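Alginate lyase (Aplysia kurodai, PDB 5GMT) probably cleaves the polymannuronate of alginate as a polysaccharide lyase of family 14. Local coordinates at residues 93-104 with 186-197. Numbering follows the deposited sequence.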
loop_
_atom_site.group_PDB
_atom_site.type_symbol
_atom_site.label_atom_id
_atom_site.label_comp_id
_atom_site.label_asym_id
_atom_site.label_seq_id
_atom_site.Cartn_x
_atom_site.Cartn_y
_atom_site.Cartn_z
ATOM N N MET A 93 11.635 -3.419 -6.506
ATOM C CA MET A 93 11.443 -3.658 -5.094
ATOM C C MET A 93 10.273 -4.610 -4.903
ATOM O O MET A 93 9.299 -4.559 -5.653
ATOM C CB MET A 93 11.193 -2.319 -4.391
ATOM C CG MET A 93 11.591 -2.222 -2.953
ATOM S SD MET A 93 11.260 -0.558 -2.333
ATOM C CE MET A 93 12.845 0.223 -2.607
ATOM N N ILE A 94 10.374 -5.484 -3.908
ATOM C CA ILE A 94 9.258 -6.330 -3.515
ATOM C C ILE A 94 8.872 -6.015 -2.075
ATOM O O ILE A 94 9.715 -6.053 -1.185
ATOM C CB ILE A 94 9.594 -7.840 -3.620
ATOM C CG1 ILE A 94 9.966 -8.228 -5.053
ATOM C CG2 ILE A 94 8.426 -8.685 -3.130
ATOM C CD1 ILE A 94 10.393 -9.695 -5.178
ATOM N N LEU A 95 7.610 -5.680 -1.853
ATOM C CA LEU A 95 7.101 -5.502 -0.494
ATOM C C LEU A 95 6.267 -6.706 -0.120
ATOM O O LEU A 95 5.400 -7.107 -0.888
ATOM C CB LEU A 95 6.244 -4.242 -0.393
ATOM C CG LEU A 95 5.499 -4.031 0.924
ATOM C CD1 LEU A 95 6.500 -3.790 2.049
ATOM C CD2 LEU A 95 4.516 -2.858 0.828
ATOM N N LYS A 96 6.513 -7.277 1.055
ATOM C CA LYS A 96 5.677 -8.368 1.552
ATOM C C LYS A 96 5.182 -8.002 2.928
ATOM O O LYS A 96 5.909 -7.379 3.680
ATOM C CB LYS A 96 6.454 -9.678 1.636
ATOM C CG LYS A 96 6.967 -10.204 0.312
ATOM C CD LYS A 96 7.639 -11.553 0.489
ATOM C CE LYS A 96 8.233 -12.028 -0.817
ATOM N NZ LYS A 96 8.834 -13.390 -0.692
ATOM N N TYR A 97 3.955 -8.397 3.257
ATOM C CA TYR A 97 3.477 -8.324 4.629
ATOM C C TYR A 97 2.273 -9.230 4.771
ATOM O O TYR A 97 1.649 -9.590 3.778
ATOM C CB TYR A 97 3.122 -6.893 5.051
ATOM C CG TYR A 97 2.084 -6.174 4.213
ATOM C CD1 TYR A 97 2.466 -5.386 3.132
ATOM C CD2 TYR A 97 0.726 -6.267 4.507
ATOM C CE1 TYR A 97 1.515 -4.697 2.356
ATOM C CE2 TYR A 97 -0.229 -5.586 3.744
ATOM C CZ TYR A 97 0.175 -4.801 2.668
ATOM O OH TYR A 97 -0.765 -4.119 1.906
ATOM N N ASP A 98 1.976 -9.608 6.009
ATOM C CA ASP A 98 0.760 -10.329 6.330
ATOM C C ASP A 98 -0.255 -9.365 6.922
ATOM O O ASP A 98 0.099 -8.536 7.757
ATOM C CB ASP A 98 1.034 -11.455 7.336
ATOM C CG ASP A 98 1.979 -12.510 6.801
ATOM O OD1 ASP A 98 2.051 -12.715 5.564
ATOM O OD2 ASP A 98 2.643 -13.153 7.641
ATOM N N VAL A 99 -1.512 -9.476 6.504
ATOM C CA VAL A 99 -2.574 -8.689 7.127
ATOM C C VAL A 99 -3.795 -9.551 7.480
ATOM O O VAL A 99 -4.243 -10.378 6.680
ATOM C CB VAL A 99 -2.999 -7.507 6.215
ATOM C CG1 VAL A 99 -3.440 -8.005 4.836
ATOM C CG2 VAL A 99 -4.090 -6.677 6.859
ATOM N N TYR A 100 -4.299 -9.356 8.699
ATOM C CA TYR A 100 -5.539 -9.968 9.173
ATOM C C TYR A 100 -6.665 -8.935 9.187
ATOM O O TYR A 100 -6.485 -7.837 9.712
ATOM C CB TYR A 100 -5.335 -10.540 10.586
ATOM C CG TYR A 100 -6.472 -11.398 11.100
ATOM C CD1 TYR A 100 -7.615 -10.826 11.646
ATOM C CD2 TYR A 100 -6.380 -12.782 11.071
ATOM C CE1 TYR A 100 -8.659 -11.622 12.128
ATOM C CE2 TYR A 100 -7.414 -13.582 11.548
ATOM C CZ TYR A 100 -8.545 -12.996 12.075
ATOM O OH TYR A 100 -9.566 -13.803 12.547
ATOM N N PHE A 101 -7.825 -9.277 8.629
ATOM C CA PHE A 101 -8.998 -8.403 8.707
ATOM C C PHE A 101 -9.971 -8.929 9.744
ATOM O O PHE A 101 -10.466 -10.042 9.620
ATOM C CB PHE A 101 -9.718 -8.299 7.353
ATOM C CG PHE A 101 -8.878 -7.701 6.263
ATOM C CD1 PHE A 101 -8.075 -8.510 5.467
ATOM C CD2 PHE A 101 -8.888 -6.337 6.033
ATOM C CE1 PHE A 101 -7.295 -7.971 4.454
ATOM C CE2 PHE A 101 -8.106 -5.789 5.012
ATOM C CZ PHE A 101 -7.307 -6.612 4.229
ATOM N N GLU A 102 -10.257 -8.122 10.755
ATOM C CA GLU A 102 -11.181 -8.552 11.806
ATOM C C GLU A 102 -12.465 -7.732 11.794
ATOM O O GLU A 102 -12.433 -6.512 11.989
ATOM C CB GLU A 102 -10.504 -8.452 13.175
ATOM C CG GLU A 102 -11.409 -8.861 14.319
ATOM C CD GLU A 102 -10.752 -8.634 15.658
ATOM O OE1 GLU A 102 -9.607 -9.104 15.833
ATOM O OE2 GLU A 102 -11.373 -7.974 16.524
ATOM N N ASN A 103 -13.585 -8.419 11.554
ATOM C CA ASN A 103 -14.925 -7.823 11.539
ATOM C C ASN A 103 -15.166 -6.871 10.360
ATOM O O ASN A 103 -15.804 -5.830 10.511
ATOM C CB ASN A 103 -15.209 -7.097 12.857
ATOM C CG ASN A 103 -16.689 -7.021 13.167
ATOM O OD1 ASN A 103 -17.451 -7.907 12.790
ATOM N ND2 ASN A 103 -17.105 -5.955 13.832
ATOM N N PHE A 104 -14.656 -7.247 9.189
ATOM C CA PHE A 104 -14.928 -6.528 7.945
ATOM C C PHE A 104 -16.093 -7.196 7.207
ATOM O O PHE A 104 -16.034 -8.398 6.949
ATOM C CB PHE A 104 -13.687 -6.512 7.044
ATOM C CG PHE A 104 -12.613 -5.543 7.486
ATOM C CD1 PHE A 104 -11.938 -5.731 8.678
ATOM C CD2 PHE A 104 -12.261 -4.466 6.683
ATOM C CE1 PHE A 104 -10.944 -4.844 9.073
ATOM C CE2 PHE A 104 -11.265 -3.571 7.076
ATOM C CZ PHE A 104 -10.610 -3.767 8.268
ATOM N N PHE A 186 -10.018 -9.966 -0.594
ATOM C CA PHE A 186 -9.715 -10.116 0.815
ATOM C C PHE A 186 -10.893 -10.747 1.536
ATOM O O PHE A 186 -12.048 -10.452 1.223
ATOM C CB PHE A 186 -9.368 -8.761 1.419
ATOM C CG PHE A 186 -8.231 -8.082 0.723
ATOM C CD1 PHE A 186 -6.943 -8.595 0.817
ATOM C CD2 PHE A 186 -8.442 -6.940 -0.023
ATOM C CE1 PHE A 186 -5.878 -7.972 0.171
ATOM C CE2 PHE A 186 -7.385 -6.316 -0.670
ATOM C CZ PHE A 186 -6.107 -6.832 -0.576
ATOM N N MET A 187 -10.590 -11.613 2.500
ATOM C CA MET A 187 -11.620 -12.336 3.241
ATOM C C MET A 187 -11.650 -11.930 4.701
ATOM O O MET A 187 -10.608 -11.830 5.345
ATOM C CB MET A 187 -11.390 -13.844 3.134
ATOM C CG MET A 187 -11.312 -14.346 1.708
ATOM S SD MET A 187 -11.180 -16.142 1.634
ATOM C CE MET A 187 -12.802 -16.624 2.215
ATOM N N ASN A 188 -12.850 -11.699 5.219
ATOM C CA ASN A 188 -13.027 -11.412 6.638
ATOM C C ASN A 188 -12.480 -12.525 7.531
ATOM O O ASN A 188 -12.550 -13.708 7.182
ATOM C CB ASN A 188 -14.509 -11.182 6.931
ATOM C CG ASN A 188 -14.758 -10.687 8.339
ATOM O OD1 ASN A 188 -13.869 -10.129 8.981
ATOM N ND2 ASN A 188 -15.983 -10.870 8.818
ATOM N N ASN A 189 -11.909 -12.122 8.665
ATOM C CA ASN A 189 -11.451 -13.030 9.720
ATOM C C ASN A 189 -10.405 -14.037 9.264
ATOM O O ASN A 189 -10.384 -15.191 9.719
ATOM C CB ASN A 189 -12.659 -13.752 10.334
ATOM C CG ASN A 189 -13.646 -12.781 10.972
ATOM O OD1 ASN A 189 -13.243 -11.803 11.609
ATOM N ND2 ASN A 189 -14.941 -13.025 10.773
ATOM N N LYS A 190 -9.516 -13.590 8.379
ATOM C CA LYS A 190 -8.422 -14.426 7.906
ATOM C C LYS A 190 -7.129 -13.635 7.776
ATOM O O LYS A 190 -7.164 -12.434 7.524
ATOM C CB LYS A 190 -8.764 -15.032 6.547
ATOM C CG LYS A 190 -9.696 -16.232 6.598
ATOM C CD LYS A 190 -9.763 -16.872 5.214
ATOM C CE LYS A 190 -10.458 -18.225 5.251
ATOM N NZ LYS A 190 -9.683 -19.209 6.053
ATOM N N TRP A 191 -6.004 -14.326 7.920
ATOM C CA TRP A 191 -4.709 -13.777 7.555
ATOM C C TRP A 191 -4.566 -13.829 6.045
ATOM O O TRP A 191 -5.056 -14.766 5.401
ATOM C CB TRP A 191 -3.566 -14.562 8.198
ATOM C CG TRP A 191 -3.290 -14.207 9.621
ATOM C CD1 TRP A 191 -3.570 -14.959 10.729
ATOM C CD2 TRP A 191 -2.659 -13.011 10.096
ATOM N NE1 TRP A 191 -3.154 -14.303 11.863
ATOM C CE2 TRP A 191 -2.591 -13.104 11.502
ATOM C CE3 TRP A 191 -2.147 -11.870 9.463
ATOM C CZ2 TRP A 191 -2.036 -12.097 12.293
ATOM C CZ3 TRP A 191 -1.599 -10.867 10.242
ATOM C CH2 TRP A 191 -1.544 -10.983 11.644
ATOM N N HIS A 192 -3.880 -12.835 5.489
ATOM C CA HIS A 192 -3.523 -12.826 4.072
ATOM C C HIS A 192 -2.045 -12.540 3.941
ATOM O O HIS A 192 -1.536 -11.637 4.608
ATOM C CB HIS A 192 -4.310 -11.770 3.297
ATOM C CG HIS A 192 -5.788 -11.903 3.431
ATOM N ND1 HIS A 192 -6.452 -11.658 4.614
ATOM C CD2 HIS A 192 -6.734 -12.271 2.535
ATOM C CE1 HIS A 192 -7.744 -11.863 4.439
ATOM N NE2 HIS A 192 -7.943 -12.236 3.186
ATOM N N SER A 193 -1.347 -13.298 3.106
ATOM C CA SER A 193 0.021 -12.920 2.777
ATOM C C SER A 193 -0.046 -12.109 1.501
ATOM O O SER A 193 -0.709 -12.502 0.534
ATOM C CB SER A 193 0.931 -14.137 2.618
ATOM O OG SER A 193 1.237 -14.684 3.886
ATOM N N ILE A 194 0.625 -10.962 1.512
ATOM C CA ILE A 194 0.547 -10.033 0.392
ATOM C C ILE A 194 1.945 -9.799 -0.158
ATOM O O ILE A 194 2.879 -9.569 0.611
ATOM C CB ILE A 194 -0.086 -8.696 0.825
ATOM C CG1 ILE A 194 -1.550 -8.924 1.232
ATOM C CG2 ILE A 194 0.024 -7.662 -0.289
ATOM C CD1 ILE A 194 -2.331 -7.632 1.447
ATOM N N SER A 195 2.104 -9.898 -1.473
ATOM C CA SER A 195 3.356 -9.453 -2.073
ATOM C C SER A 195 3.072 -8.456 -3.177
ATOM O O SER A 195 2.115 -8.614 -3.931
ATOM C CB SER A 195 4.180 -10.641 -2.608
ATOM O OG SER A 195 3.535 -11.295 -3.679
ATOM N N GLU A 196 3.894 -7.410 -3.244
ATOM C CA GLU A 196 3.780 -6.428 -4.308
ATOM C C GLU A 196 5.163 -6.224 -4.878
ATOM O O GLU A 196 6.039 -5.703 -4.193
ATOM C CB GLU A 196 3.208 -5.098 -3.806
ATOM C CG GLU A 196 2.995 -4.079 -4.947
ATOM C CD GLU A 196 2.661 -2.676 -4.462
ATOM O OE1 GLU A 196 3.259 -2.232 -3.457
ATOM O OE2 GLU A 196 1.802 -2.010 -5.091
ATOM N N GLU A 197 5.355 -6.658 -6.119
ATOM C CA GLU A 197 6.627 -6.529 -6.800
ATOM C C GLU A 197 6.525 -5.429 -7.846
ATOM O O GLU A 197 5.636 -5.441 -8.691
ATOM C CB GLU A 197 7.050 -7.849 -7.458
ATOM C CG GLU A 197 8.355 -7.707 -8.240
ATOM C CD GLU A 197 9.019 -9.037 -8.577
ATOM O OE1 GLU A 197 8.408 -10.096 -8.338
ATOM O OE2 GLU A 197 10.160 -9.018 -9.091
HETATM O O HOH W 1 -11.533 -12.559 13.635
HETATM O O HOH W 2 -17.108 -10.473 11.576
#
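I94 to Y100 pair with E197 back to W191 as antiparallel neighbours in one of the two sheets of the fold, flanked by strands 261-272 and 208-216. Backbone bonds tie L95 to E196, Y97 to I194 and V99 to H192, whose side chains share the face turned to strands 110-118 and 136-143 of the second sheet. That is the β-sandwich of the concanavalin clan, and L95, V99 and I194 suit its apolar interior: I194 CD1 packs against both V99 CG1, at 3.6 Å, and Y97 CE2, while I194 CB stands over the centre of the Y97 ring, whose hydroxyl bonds to P113 O. The buried E196 carboxylate is bonded by L115 N through OE1. V99 O takes H192 N and, from the opposite face of the carbonyl plane, H192 ND1 at 3.3 Å, while NE2 accepts from M187 N, fixing the ring's rotation. F101 turns its edge to the face of this imidazole, planes at 81°, and CE1 also reaches F186 CD1, completing an aromatic cluster.

On the other face, Y100 CB lies over the six-membered ring of W191, 3.6 Å from its centroid, and the edge of the tyrosine ring meets the face of the five-membered ring, planes at 72°. Such a broad indole, its CG anti to the carbonyl carbon (chi1 -81°), can span V99 and Y100 while NE1 bonds to H53 O. With an alanine in place of W191, Y100 would probably lose the aromatic face under its CB and ring edge, and H53 O the NE1 donor. On the same face, the short hydroxyl of S193 reaches straight across: OG donates to D98 OD1 (2.7 Å) from above the carboxylate plane, while OD2 salt-bridges K266. Where strand pairing has ended, the type II turn 187-190 sends N189 N to F101 O, and the N188 amide oxygen accepts F104 N.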